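Long-range contacts in triacylglycerol lipase (PDB 5AH1), which hydrolyses synthetic polyesters and probably triacylglycerols, as a zinc-binding lipase of the alpha/beta-hydrolase fold: residues A[384-389]-A[424-429]; A[330-335]-A[418-423]; A[191-196]-A[321-326]; A[187-192]-A[222-227]; A[62-67]-A[408-413]. One frame throughout, in Å; residues are numbered along the deposited sequence. Where two conformers were deposited one is given.

Contact 1: A[384-389]-A[424-429]; sequences DGVVNC and TDHMDI. With K (potassium ion), chain C.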
# COMPACT_ATOMS: atom_id res chain seq x y z
N ASP A 384 5.57 1.80 12.87
CA ASP A 384 4.26 1.20 13.15
C ASP A 384 4.30 -0.33 13.10
O ASP A 384 3.26 -0.99 13.00
CB ASP A 384 3.19 1.73 12.19
CG ASP A 384 3.41 1.28 10.75
OD1 ASP A 384 4.38 0.52 10.50
OD2 ASP A 384 2.65 1.72 9.87
N GLY A 385 5.52 -0.87 13.16
CA GLY A 385 5.75 -2.30 13.04
C GLY A 385 6.25 -2.73 11.67
O GLY A 385 6.87 -3.79 11.53
N VAL A 386 5.99 -1.91 10.65
CA VAL A 386 6.34 -2.26 9.27
C VAL A 386 7.05 -1.12 8.53
O VAL A 386 7.99 -1.39 7.78
CB VAL A 386 5.09 -2.75 8.48
CG1 VAL A 386 5.44 -3.13 7.07
CG2 VAL A 386 4.45 -3.93 9.18
N VAL A 387 6.62 0.11 8.77
CA VAL A 387 7.15 1.27 8.05
C VAL A 387 7.57 2.37 9.02
O VAL A 387 6.83 2.74 9.92
CB VAL A 387 6.11 1.85 7.05
CG1 VAL A 387 6.66 3.03 6.30
CG2 VAL A 387 5.67 0.76 6.06
N ASN A 388 8.76 2.92 8.80
CA ASN A 388 9.25 4.04 9.59
C ASN A 388 8.29 5.23 9.47
O ASN A 388 7.87 5.56 8.37
CB ASN A 388 10.63 4.47 9.12
CG ASN A 388 11.54 3.29 8.81
OD1 ASN A 388 11.38 2.64 7.79
ND2 ASN A 388 12.48 2.99 9.71
N CYS A 389 7.99 5.89 10.58
CA CYS A 389 7.06 7.01 10.56
C CYS A 389 7.51 8.14 9.65
O CYS A 389 6.70 8.73 8.95
CB CYS A 389 6.81 7.55 11.97
SG CYS A 389 6.08 6.36 13.09
N THR A 424 -1.37 3.10 16.91
CA THR A 424 -2.04 2.35 15.86
C THR A 424 -0.99 1.68 15.02
O THR A 424 -0.16 2.35 14.40
CB THR A 424 -2.89 3.30 15.00
OG1 THR A 424 -3.85 3.96 15.83
CG2 THR A 424 -3.60 2.55 13.89
N ASP A 425 -0.99 0.35 14.99
CA ASP A 425 0.00 -0.37 14.20
C ASP A 425 -0.38 -0.44 12.73
O ASP A 425 -1.47 -0.04 12.33
CB ASP A 425 0.40 -1.74 14.80
CG ASP A 425 -0.61 -2.86 14.59
OD1 ASP A 425 -1.24 -3.00 13.53
OD2 ASP A 425 -0.73 -3.67 15.54
N HIS A 426 0.55 -0.97 11.94
CA HIS A 426 0.45 -0.96 10.50
C HIS A 426 -0.85 -1.56 9.97
O HIS A 426 -1.40 -1.07 8.99
CB HIS A 426 1.64 -1.73 9.93
CG HIS A 426 1.85 -1.51 8.47
ND1 HIS A 426 2.30 -0.32 7.95
CD2 HIS A 426 1.68 -2.33 7.40
CE1 HIS A 426 2.40 -0.41 6.64
NE2 HIS A 426 2.03 -1.63 6.28
N MET A 427 -1.31 -2.64 10.60
CA MET A 427 -2.50 -3.36 10.14
C MET A 427 -3.78 -2.87 10.83
O MET A 427 -4.88 -2.98 10.27
CB MET A 427 -2.30 -4.88 10.32
CG MET A 427 -1.18 -5.45 9.47
SD MET A 427 -1.24 -7.24 9.27
CE MET A 427 -1.21 -7.82 10.96
N ASP A 428 -3.65 -2.31 12.03
CA ASP A 428 -4.81 -1.83 12.79
C ASP A 428 -5.64 -0.84 11.97
O ASP A 428 -6.87 -0.80 12.09
CB ASP A 428 -4.37 -1.08 14.04
CG ASP A 428 -3.79 -1.98 15.13
OD1 ASP A 428 -4.08 -3.21 15.12
OD2 ASP A 428 -3.05 -1.46 15.99
N ILE A 429 -4.97 -0.01 11.18
CA ILE A 429 -5.66 1.05 10.45
C ILE A 429 -6.54 0.52 9.31
O ILE A 429 -7.41 1.24 8.82
CB ILE A 429 -4.66 2.13 9.93
CG1 ILE A 429 -5.37 3.37 9.34
CG2 ILE A 429 -3.66 1.51 8.92
CD1 ILE A 429 -6.33 4.07 10.30
K K C . -2.57 -3.57 17.18
O HOH W 1 -2.21 -4.79 19.26
O HOH W 2 -2.96 -5.89 16.55
O HOH W 3 -5.04 -3.56 17.87
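D384 and H426 meet through a carboxylate that reaches the edge of the imidazole ring. H426 ND1 donates to D384 OD2 at 2.8 Å; the oxygen lies in the ring plane and is met on its syn side, though 35° out of the carboxylate plane, which is itself turned 72° from the ring. D384 CG stands between its own backbone N and carbonyl carbon (chi1 67°), which brings the acid back over the turn that follows. There OD1 accepts from V386 N and V387 N, both at 2.9 Å and from opposite faces of the carboxylate, giving an Asx turn and an Asx motif. With OD2 also bonded to T333 OG1, the group is held against rotation. A backbone bond, H426 N to D384 O at 2.9 Å, joins the two loops beside the ring.

V386 crosses H426 at about a right angle and sets its CB over one ring face, a CH-pi contact 3.6 Å from the centroid, while V387 CG2 comes obliquely to H426 CE1 at 3.5 Å. Beyond the histidine, D425 OD2 and both carboxylate oxygens of D428 bind a potassium ion, together with P351 O and three waters. The H426 side chain also touches S182 of a GxSxG sequence. The arrangement is consistent with the acid and histidine of an alpha/beta-hydrolase catalytic triad, the histidine lying in the loop between the sheet and helix 437-448.

Contact 2: A[330-335]-A[418-423]; sequences SWTTQA and MPRIIN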
# COMPACT_ATOMS: atom_id res chain seq x y z
N SER A 330 -1.57 12.37 3.11
CA SER A 330 -0.81 11.29 3.73
C SER A 330 -1.19 11.13 5.19
O SER A 330 -1.35 12.11 5.93
CB SER A 330 0.69 11.55 3.63
OG SER A 330 0.98 12.81 4.21
N TRP A 331 -1.33 9.87 5.59
CA TRP A 331 -1.63 9.45 6.95
C TRP A 331 -0.50 8.56 7.45
O TRP A 331 -0.09 7.62 6.77
CB TRP A 331 -2.95 8.70 6.97
CG TRP A 331 -4.10 9.54 6.54
CD1 TRP A 331 -4.57 9.71 5.28
CD2 TRP A 331 -4.91 10.37 7.39
NE1 TRP A 331 -5.63 10.58 5.28
CE2 TRP A 331 -5.87 11.00 6.57
CE3 TRP A 331 -4.91 10.64 8.76
CZ2 TRP A 331 -6.83 11.87 7.08
CZ3 TRP A 331 -5.85 11.50 9.26
CH2 TRP A 331 -6.81 12.11 8.43
N THR A 332 -0.03 8.89 8.65
CA THR A 332 1.09 8.23 9.32
C THR A 332 0.56 7.47 10.54
O THR A 332 -0.15 8.06 11.37
CB THR A 332 2.14 9.27 9.79
OG1 THR A 332 2.67 9.95 8.64
CG2 THR A 332 3.27 8.60 10.57
N THR A 333 0.89 6.19 10.62
CA THR A 333 0.61 5.37 11.79
C THR A 333 1.88 5.21 12.61
O THR A 333 2.98 5.11 12.05
CB THR A 333 0.04 3.99 11.39
OG1 THR A 333 0.66 3.54 10.17
CG2 THR A 333 -1.46 4.08 11.16
N GLN A 334 1.72 5.14 13.93
CA GLN A 334 2.84 4.92 14.85
C GLN A 334 2.39 4.02 15.99
O GLN A 334 1.29 4.21 16.51
CB GLN A 334 3.34 6.25 15.43
CG GLN A 334 4.42 6.05 16.48
CD GLN A 334 5.01 7.34 16.99
OE1 GLN A 334 4.72 8.42 16.49
NE2 GLN A 334 5.86 7.22 17.99
N ALA A 335 3.23 3.07 16.38
CA ALA A 335 2.93 2.22 17.53
C ALA A 335 4.19 1.87 18.33
O ALA A 335 4.21 0.89 19.08
CB ALA A 335 2.16 0.96 17.12
N MET A 418 -1.53 14.68 7.21
CA MET A 418 -2.66 14.76 8.13
C MET A 418 -2.23 14.38 9.56
O MET A 418 -1.14 13.84 9.77
CB MET A 418 -3.81 13.89 7.60
CG MET A 418 -4.22 14.27 6.18
SD MET A 418 -4.81 15.98 6.04
CE MET A 418 -6.38 15.89 6.90
N PRO A 419 -3.08 14.68 10.55
CA PRO A 419 -2.69 14.44 11.95
C PRO A 419 -2.31 12.98 12.21
O PRO A 419 -3.03 12.07 11.82
CB PRO A 419 -3.94 14.88 12.73
CG PRO A 419 -4.54 15.93 11.88
CD PRO A 419 -4.34 15.43 10.48
N ARG A 420 -1.18 12.77 12.88
CA ARG A 420 -0.64 11.42 13.05
C ARG A 420 -1.62 10.50 13.76
O ARG A 420 -2.25 10.90 14.74
CB ARG A 420 0.68 11.47 13.82
CG ARG A 420 1.35 10.10 13.94
CD ARG A 420 2.81 10.17 14.39
NE ARG A 420 3.65 10.80 13.39
CZ ARG A 420 4.97 10.72 13.36
NH1 ARG A 420 5.61 10.00 14.27
NH2 ARG A 420 5.65 11.33 12.41
N ILE A 421 -1.71 9.26 13.28
CA ILE A 421 -2.59 8.27 13.87
C ILE A 421 -1.75 7.47 14.86
O ILE A 421 -1.15 6.44 14.51
CB ILE A 421 -3.25 7.36 12.80
CG1 ILE A 421 -3.88 8.20 11.67
CG2 ILE A 421 -4.29 6.47 13.46
CD1 ILE A 421 -4.48 7.33 10.54
N ILE A 422 -1.66 7.98 16.08
CA ILE A 422 -0.82 7.36 17.10
C ILE A 422 -1.48 6.12 17.71
O ILE A 422 -2.68 5.87 17.53
CB ILE A 422 -0.43 8.36 18.21
CG1 ILE A 422 -1.68 8.92 18.89
CG2 ILE A 422 0.43 9.49 17.63
CD1 ILE A 422 -1.39 9.77 20.10
N ASN A 423 -0.69 5.35 18.45
CA ASN A 423 -1.13 4.13 19.11
C ASN A 423 -1.84 3.16 18.16
O ASN A 423 -2.80 2.49 18.56
CB ASN A 423 -2.08 4.47 20.27
CG ASN A 423 -1.45 5.43 21.25
OD1 ASN A 423 -0.27 5.31 21.59
ND2 ASN A 423 -2.23 6.41 21.70
O HOH W 4 -1.44 11.07 9.76
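W331 receives M418 over one face of its indole where the parallel pairing of strands 327-331 and 415-417, part of the central alpha/beta-hydrolase sheet, runs on into 418-423. M418 N donates to S330 O, I421 N to T332 O at 2.7 Å, and Q334 N back to I421 O, so that T333 and I421 form a single parallel bridge. Between the first two bonds water 4 fills in: it accepts from T332 N and donates to M418 O.

W331 turns its ring square to the start of its side chain (chi2 90°). The methionine CB sits over the six-membered ring 3.4 Å from its centroid, almost on the normal. The bend at chi2 leaves SD oblique to the ring, a Met-aromatic contact, and a further bend at chi3 brings M418 CE back to 4.0 Å from W331 CZ2. I421 CD1 reaches W331 CE3 at 3.8 Å, while W331 NE1 bonds to Y443 OH and the ring meets W439 edge-to-face. T333 and I421 lie side by side, pointing the same way.

R420 departs with CG anti to its backbone N (chi1 -176°) and bends at chi3. T332 CG2 lies over one face of the guanidinium, 3.6 Å from R420 NE. Q334 stays extended, and R420 NH1 donates to its OE1 at 2.9 Å, the oxygen in the guanidinium plane but the donor standing above the plane of the amide.

Contact 3: A[191-196]-A[321-326]; sequences LTQLLS and KAQPDV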
# COMPACT_ATOMS: atom_id res chain seq x y z
N LEU A 191 0.55 5.10 -10.60
CA LEU A 191 -0.51 5.13 -11.60
C LEU A 191 -0.85 6.57 -11.98
O LEU A 191 -1.02 6.88 -13.16
CB LEU A 191 -1.77 4.44 -11.07
CG LEU A 191 -2.95 4.49 -12.04
CD1 LEU A 191 -2.73 3.58 -13.21
CD2 LEU A 191 -4.27 4.12 -11.36
N THR A 192 -0.93 7.45 -11.00
CA THR A 192 -1.31 8.84 -11.27
C THR A 192 -0.24 9.53 -12.14
O THR A 192 -0.56 10.25 -13.08
CB THR A 192 -1.56 9.60 -9.95
OG1 THR A 192 -2.62 8.95 -9.23
CG2 THR A 192 -1.93 11.03 -10.23
N GLN A 193 1.02 9.20 -11.90
CA GLN A 193 2.14 9.73 -12.67
C GLN A 193 2.04 9.27 -14.13
O GLN A 193 2.14 10.06 -15.07
CB GLN A 193 3.46 9.27 -12.07
CG GLN A 193 4.67 9.63 -12.90
CD GLN A 193 4.96 11.11 -12.93
OE1 GLN A 193 4.67 11.83 -11.97
NE2 GLN A 193 5.50 11.56 -14.04
N LEU A 194 1.85 7.96 -14.32
CA LEU A 194 1.75 7.40 -15.65
C LEU A 194 0.53 7.93 -16.40
O LEU A 194 0.62 8.31 -17.57
CB LEU A 194 1.73 5.87 -15.58
CG LEU A 194 3.08 5.23 -15.23
CD1 LEU A 194 2.93 3.75 -14.97
CD2 LEU A 194 4.12 5.45 -16.34
N LEU A 195 -0.63 7.95 -15.76
CA LEU A 195 -1.82 8.48 -16.41
C LEU A 195 -1.57 9.90 -16.91
O LEU A 195 -1.87 10.23 -18.05
CB LEU A 195 -3.03 8.46 -15.48
CG LEU A 195 -3.65 7.08 -15.23
CD1 LEU A 195 -4.65 7.18 -14.09
CD2 LEU A 195 -4.31 6.53 -16.49
N SER A 196 -0.96 10.72 -16.06
CA SER A 196 -0.80 12.13 -16.37
C SER A 196 0.28 12.37 -17.42
O SER A 196 0.08 13.15 -18.34
CB SER A 196 -0.43 12.89 -15.09
OG SER A 196 -1.43 12.78 -14.08
N LYS A 321 5.99 11.97 -9.35
CA LYS A 321 5.81 13.27 -8.70
C LYS A 321 4.36 13.55 -8.42
O LYS A 321 3.45 12.98 -9.04
CB LYS A 321 6.40 14.39 -9.55
CG LYS A 321 5.64 14.74 -10.80
CD LYS A 321 6.29 15.86 -11.58
CE LYS A 321 5.85 17.22 -11.12
NZ LYS A 321 6.35 18.26 -12.08
N ALA A 322 4.14 14.44 -7.46
CA ALA A 322 2.81 14.95 -7.18
C ALA A 322 2.38 15.83 -8.34
O ALA A 322 3.04 16.83 -8.65
CB ALA A 322 2.79 15.75 -5.88
N GLN A 323 1.28 15.46 -8.99
CA GLN A 323 0.76 16.20 -10.13
C GLN A 323 0.02 17.45 -9.67
O GLN A 323 -0.62 17.45 -8.62
CB GLN A 323 -0.15 15.27 -10.93
CG GLN A 323 0.61 14.09 -11.54
CD GLN A 323 1.61 14.54 -12.59
OE1 GLN A 323 1.32 15.41 -13.41
NE2 GLN A 323 2.80 13.95 -12.57
N PRO A 324 0.09 18.53 -10.46
CA PRO A 324 -0.38 19.83 -9.97
C PRO A 324 -1.90 19.95 -9.83
O PRO A 324 -2.38 20.84 -9.14
CB PRO A 324 0.15 20.81 -11.03
CG PRO A 324 0.37 19.98 -12.24
CD PRO A 324 0.83 18.66 -11.73
N ASP A 325 -2.62 19.05 -10.49
CA ASP A 325 -4.08 19.06 -10.49
C ASP A 325 -4.71 17.96 -9.64
O ASP A 325 -5.89 17.67 -9.78
CB ASP A 325 -4.57 18.98 -11.94
CG ASP A 325 -4.08 17.74 -12.69
OD1 ASP A 325 -3.05 17.10 -12.33
OD2 ASP A 325 -4.73 17.40 -13.70
N VAL A 326 -3.92 17.36 -8.74
CA VAL A 326 -4.38 16.28 -7.88
C VAL A 326 -4.13 16.66 -6.43
O VAL A 326 -3.07 17.22 -6.09
CB VAL A 326 -3.60 14.97 -8.24
CG1 VAL A 326 -4.00 13.81 -7.32
CG2 VAL A 326 -3.81 14.59 -9.70
O HOH W 5 -3.46 14.54 -13.40
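K321 meets the helix through its backbone: K321 N donates to Q193 OE1 at 2.9 Å in a fairly straight bond (164°), although the donor stands above the plane of the glutamine amide. Q193 leaves the helix with CG anti to its backbone N (chi1 173°) and bends at chi2. K321 CG lies 3.3 Å from the same Q193 OE1, and beyond it the lysine chain leads away.

Two residues on, Q323 crosses Q193 at about a right angle, the amide planes 64° apart. Q323 NE2 makes a weak bond to Q193 OE1 at 2.9 Å and a second bond to E197 OE2. Q193 OE1 thus takes K321 N and, weakly, Q323 NE2, while E197 OE2 is approached by the NE2 of both glutamines, weakly by that of Q193. The carbonyl side of the Q323 amide lies against S196, with Q323 OE1 3.5 Å from S196 CB. In the alpha/beta-hydrolase fold the helix involved, 183-197, follows the GxSxG sequence, probably the nucleophile elbow, and 321-326 leads into strand 327-331 of the central sheet.

P324 and D325 are the corners of a type I turn from Q323 to V326. Water 5 links D325 to the helix by donating to D325 OD1 and S196 OG, each at 2.8 Å, while S196 OG donates to T192 O. Last comes V326, whose CG2 rests 4.1 Å from T192 CG2 and whose side chain also touches V224.

Contact 4: A[187-192]-A[222-227]; sequences TIRTLT and HSVSTI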
# COMPACT_ATOMS: atom_id res chain seq x y z
N THR A 187 1.93 2.61 -5.17
CA THR A 187 1.31 2.14 -6.41
C THR A 187 0.36 3.19 -6.98
O THR A 187 0.35 3.43 -8.19
CB THR A 187 0.57 0.83 -6.18
OG1 THR A 187 1.50 -0.16 -5.72
CG2 THR A 187 -0.11 0.35 -7.46
N ILE A 188 -0.46 3.83 -6.14
CA ILE A 188 -1.41 4.83 -6.66
C ILE A 188 -0.72 6.12 -7.08
O ILE A 188 -1.15 6.77 -8.04
CB ILE A 188 -2.61 5.10 -5.68
CG1 ILE A 188 -2.14 5.68 -4.34
CG2 ILE A 188 -3.38 3.81 -5.47
CD1 ILE A 188 -3.28 6.11 -3.43
N ARG A 189 0.38 6.47 -6.42
CA ARG A 189 1.19 7.60 -6.88
C ARG A 189 1.70 7.32 -8.28
O ARG A 189 1.72 8.18 -9.15
CB ARG A 189 2.36 7.88 -5.95
CG ARG A 189 2.01 8.53 -4.60
CD ARG A 189 3.20 8.53 -3.65
NE ARG A 189 4.40 9.04 -4.31
CZ ARG A 189 5.63 8.56 -4.14
NH1 ARG A 189 5.87 7.67 -3.19
NH2 ARG A 189 6.61 9.03 -4.89
N THR A 190 2.16 6.09 -8.48
CA THR A 190 2.78 5.65 -9.74
C THR A 190 1.74 5.64 -10.87
O THR A 190 1.99 6.12 -11.97
CB THR A 190 3.42 4.26 -9.59
OG1 THR A 190 4.39 4.31 -8.55
CG2 THR A 190 4.11 3.78 -10.87
N LEU A 191 0.55 5.10 -10.60
CA LEU A 191 -0.51 5.13 -11.60
C LEU A 191 -0.85 6.57 -11.98
O LEU A 191 -1.02 6.88 -13.16
CB LEU A 191 -1.77 4.44 -11.07
CG LEU A 191 -2.95 4.49 -12.04
CD1 LEU A 191 -2.73 3.58 -13.21
CD2 LEU A 191 -4.27 4.12 -11.36
N THR A 192 -0.93 7.45 -11.00
CA THR A 192 -1.31 8.84 -11.27
C THR A 192 -0.24 9.53 -12.14
O THR A 192 -0.56 10.25 -13.08
CB THR A 192 -1.56 9.60 -9.95
OG1 THR A 192 -2.62 8.95 -9.23
CG2 THR A 192 -1.93 11.03 -10.23
N HIS A 222 -8.71 12.50 -8.91
CA HIS A 222 -8.93 13.75 -8.18
C HIS A 222 -8.07 13.85 -6.93
O HIS A 222 -7.60 14.94 -6.58
CB HIS A 222 -10.41 13.90 -7.82
CG HIS A 222 -10.79 15.29 -7.46
ND1 HIS A 222 -10.41 16.38 -8.22
CD2 HIS A 222 -11.53 15.78 -6.44
CE1 HIS A 222 -10.91 17.48 -7.68
NE2 HIS A 222 -11.57 17.14 -6.59
N SER A 223 -7.89 12.73 -6.23
CA SER A 223 -7.05 12.70 -5.06
C SER A 223 -6.35 11.37 -4.91
O SER A 223 -6.83 10.34 -5.37
CB SER A 223 -7.88 12.99 -3.80
OG SER A 223 -8.72 11.91 -3.46
N VAL A 224 -5.22 11.45 -4.24
CA VAL A 224 -4.38 10.32 -3.85
C VAL A 224 -4.18 10.40 -2.35
O VAL A 224 -3.68 11.40 -1.84
CB VAL A 224 -3.02 10.40 -4.57
CG1 VAL A 224 -1.96 9.50 -3.91
CG2 VAL A 224 -3.20 10.06 -6.03
N SER A 225 -4.59 9.36 -1.63
CA SER A 225 -4.42 9.29 -0.19
C SER A 225 -3.57 8.08 0.14
O SER A 225 -3.93 6.95 -0.22
CB SER A 225 -5.76 9.15 0.52
OG SER A 225 -6.57 10.30 0.36
N THR A 226 -2.44 8.31 0.82
CA THR A 226 -1.58 7.23 1.29
C THR A 226 -1.78 7.06 2.79
O THR A 226 -1.93 8.04 3.52
CB THR A 226 -0.08 7.45 0.92
OG1 THR A 226 0.51 8.48 1.72
CG2 THR A 226 0.08 7.79 -0.54
N ILE A 227 -1.83 5.80 3.23
CA ILE A 227 -2.04 5.45 4.62
C ILE A 227 -0.97 4.42 4.98
O ILE A 227 -0.92 3.35 4.40
CB ILE A 227 -3.46 4.85 4.86
CG1 ILE A 227 -4.56 5.80 4.38
CG2 ILE A 227 -3.63 4.51 6.33
CD1 ILE A 227 -5.96 5.20 4.54
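Packing of I188 and T192 on V224 belongs to the beta-alpha-beta unit of the alpha/beta-hydrolase core, in which helix 183-197 leaves strand 176-181 and covers the next strand, 221-227. The short helix and strand segments run nearly antiparallel, 159° apart, with their axes 8.7 Å from each other at closest approach. V224 points at the helix and spreads its two methyls between neighbouring turns. V224 CG1 meets I188 CD1 at 3.7 Å, and V224 CG2 lies 3.4 Å from T192 OG1. I188 holds CG1 between its backbone N and carbonyl carbon (chi1 62°), and CD1 further reaches S225 O at 3.4 Å. The hydroxyl of T192 is turned back to its own helix: T192 OG1 donates to I188 O at 2.9 Å, from the opposite face of that carbonyl to T192 N. R189 crosses V224 at about a right angle and adds its CG, 4.1 Å from V224 CG1, before its guanidinium goes on to bond N317, V320 O and N231. Around this buried patch L178 of strand 176-181 touches I188 and T192, Y328 of strand 327-331 touches T192 and V224, and helix 128-140 touches I188 through L135.

Contact 5: A[62-67]-A[408-413]; sequences VEFPEV and GGVKIG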
# COMPACT_ATOMS: atom_id res chain seq x y z
N VAL A 62 -10.47 15.71 11.87
CA VAL A 62 -10.76 17.07 11.43
C VAL A 62 -12.05 17.13 10.64
O VAL A 62 -12.52 16.13 10.10
CB VAL A 62 -9.62 17.67 10.57
CG1 VAL A 62 -8.32 17.71 11.36
CG2 VAL A 62 -9.42 16.86 9.30
N GLU A 63 -12.64 18.31 10.63
CA GLU A 63 -13.72 18.62 9.70
C GLU A 63 -13.11 19.20 8.43
O GLU A 63 -12.00 19.76 8.44
CB GLU A 63 -14.71 19.62 10.32
CG GLU A 63 -15.60 19.04 11.42
CD GLU A 63 -16.66 18.07 10.90
OE1 GLU A 63 -17.38 18.40 9.92
OE2 GLU A 63 -16.80 16.96 11.48
N PHE A 64 -13.83 19.05 7.33
CA PHE A 64 -13.38 19.64 6.09
C PHE A 64 -13.30 21.16 6.25
O PHE A 64 -14.13 21.76 6.92
CB PHE A 64 -14.31 19.27 4.93
CG PHE A 64 -13.76 19.66 3.59
CD1 PHE A 64 -12.83 18.84 2.96
CD2 PHE A 64 -14.10 20.86 3.00
CE1 PHE A 64 -12.28 19.21 1.74
CE2 PHE A 64 -13.54 21.23 1.79
CZ PHE A 64 -12.63 20.40 1.17
N PRO A 65 -12.27 21.80 5.65
CA PRO A 65 -12.15 23.25 5.83
C PRO A 65 -13.42 24.04 5.52
O PRO A 65 -14.08 23.82 4.50
CB PRO A 65 -11.04 23.62 4.83
CG PRO A 65 -10.21 22.41 4.73
CD PRO A 65 -11.15 21.24 4.87
N GLU A 66 -13.74 24.95 6.44
CA GLU A 66 -14.82 25.93 6.29
C GLU A 66 -16.24 25.38 6.39
O GLU A 66 -17.19 26.12 6.22
CB GLU A 66 -14.68 26.72 4.98
CG GLU A 66 -13.29 27.30 4.70
CD GLU A 66 -13.27 28.10 3.42
OE1 GLU A 66 -13.24 27.46 2.33
OE2 GLU A 66 -13.33 29.35 3.48
N VAL A 67 -16.39 24.09 6.69
CA VAL A 67 -17.72 23.48 6.75
C VAL A 67 -18.59 24.14 7.81
O VAL A 67 -19.81 24.13 7.70
CB VAL A 67 -17.64 21.94 6.98
CG1 VAL A 67 -17.11 21.61 8.37
CG2 VAL A 67 -18.98 21.27 6.75
N GLY A 408 -5.66 23.20 8.36
CA GLY A 408 -7.04 23.64 8.31
C GLY A 408 -7.50 24.14 6.95
O GLY A 408 -8.60 24.67 6.82
N GLY A 409 -6.64 23.99 5.95
CA GLY A 409 -7.01 24.23 4.57
C GLY A 409 -6.37 23.14 3.73
O GLY A 409 -5.34 22.59 4.12
N VAL A 410 -7.00 22.77 2.61
CA VAL A 410 -6.42 21.77 1.72
C VAL A 410 -5.72 22.46 0.57
O VAL A 410 -6.18 23.51 0.09
CB VAL A 410 -7.48 20.79 1.18
CG1 VAL A 410 -7.99 19.90 2.31
CG2 VAL A 410 -8.64 21.52 0.52
N LYS A 411 -4.60 21.88 0.17
CA LYS A 411 -3.80 22.41 -0.92
C LYS A 411 -3.68 21.39 -2.05
O LYS A 411 -3.25 20.26 -1.84
CB LYS A 411 -2.40 22.75 -0.40
CG LYS A 411 -2.41 23.69 0.81
CD LYS A 411 -2.63 25.12 0.39
CE LYS A 411 -1.32 25.76 -0.05
NZ LYS A 411 -1.48 27.23 -0.31
N ILE A 412 -4.02 21.79 -3.26
CA ILE A 412 -3.88 20.91 -4.41
C ILE A 412 -2.41 20.84 -4.85
O ILE A 412 -1.63 21.79 -4.63
CB ILE A 412 -4.78 21.41 -5.58
CG1 ILE A 412 -5.12 20.26 -6.53
CG2 ILE A 412 -4.16 22.61 -6.28
CD1 ILE A 412 -6.22 20.61 -7.56
N GLY A 413 -2.03 19.72 -5.47
CA GLY A 413 -0.71 19.63 -6.08
C GLY A 413 0.44 19.40 -5.13
O GLY A 413 1.60 19.48 -5.53
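F64 reaches V410 with the far end of its ring, F64 CZ lying 4.2 Å from V410 CG2 in one of the two valine conformers, the one described throughout. The side chains cross at about a right angle, and the methyl approaches the ring obliquely. F64 CB starts out away from the other loop, but with CG anti to the backbone N (chi1 -170°) the ring comes back nearer to it. CD of the following P65 lies over one face, toward the rim, and F446 of helix 437-448 meets the ring edge-to-face.

P65 carries most of the contact. Its ring points at the loop 408-413 and lies against the backbone there: P65 CB is 3.3 Å from G408 O, and P65 CG is 3.7 Å from G409 CA. The same P65 CG reaches V410 CG1 at 4.1 Å. G408 has a positive phi of 88°, at which a CB would be pressed against the carbonyl of the residue before, so the backbone bend calls for glycine.

E66, also at positive phi (73°), turns the chain off the contact. Its OE2 makes a salt bridge with R70, and its carbonyl accepts from T69 OG1. V67 then closes the turn with V67 N donating to F64 O at 3.3 Å.

The result is a type II beta turn, with proline at its second position, resting at the surface on the loop between strands 403-405 and 415-417, the last two strands at that edge of the sheet, with helix 437-448 alongside.

From the N terminus, contact 5 opens first and closes only at 408-413, tying the segment before the first strand to the far edge of the sheet. Contacts 4 and 3 fall within that span. They start from helix 183-197, sharing L191 and T192; contact 4 closes on strand 221-227 and contact 3 on the approach to strand 327-331. Contact 2 opens next, at 330-335, and contact 1 at 384-389. Contacts 5, 2 and 1 then close in turn, so each crosses the other two. Contacts 1 and 2 touch through D384 and T333, contacts 2 and 4 through neighbouring strands, and contacts 3 and 5 through V326 and G413.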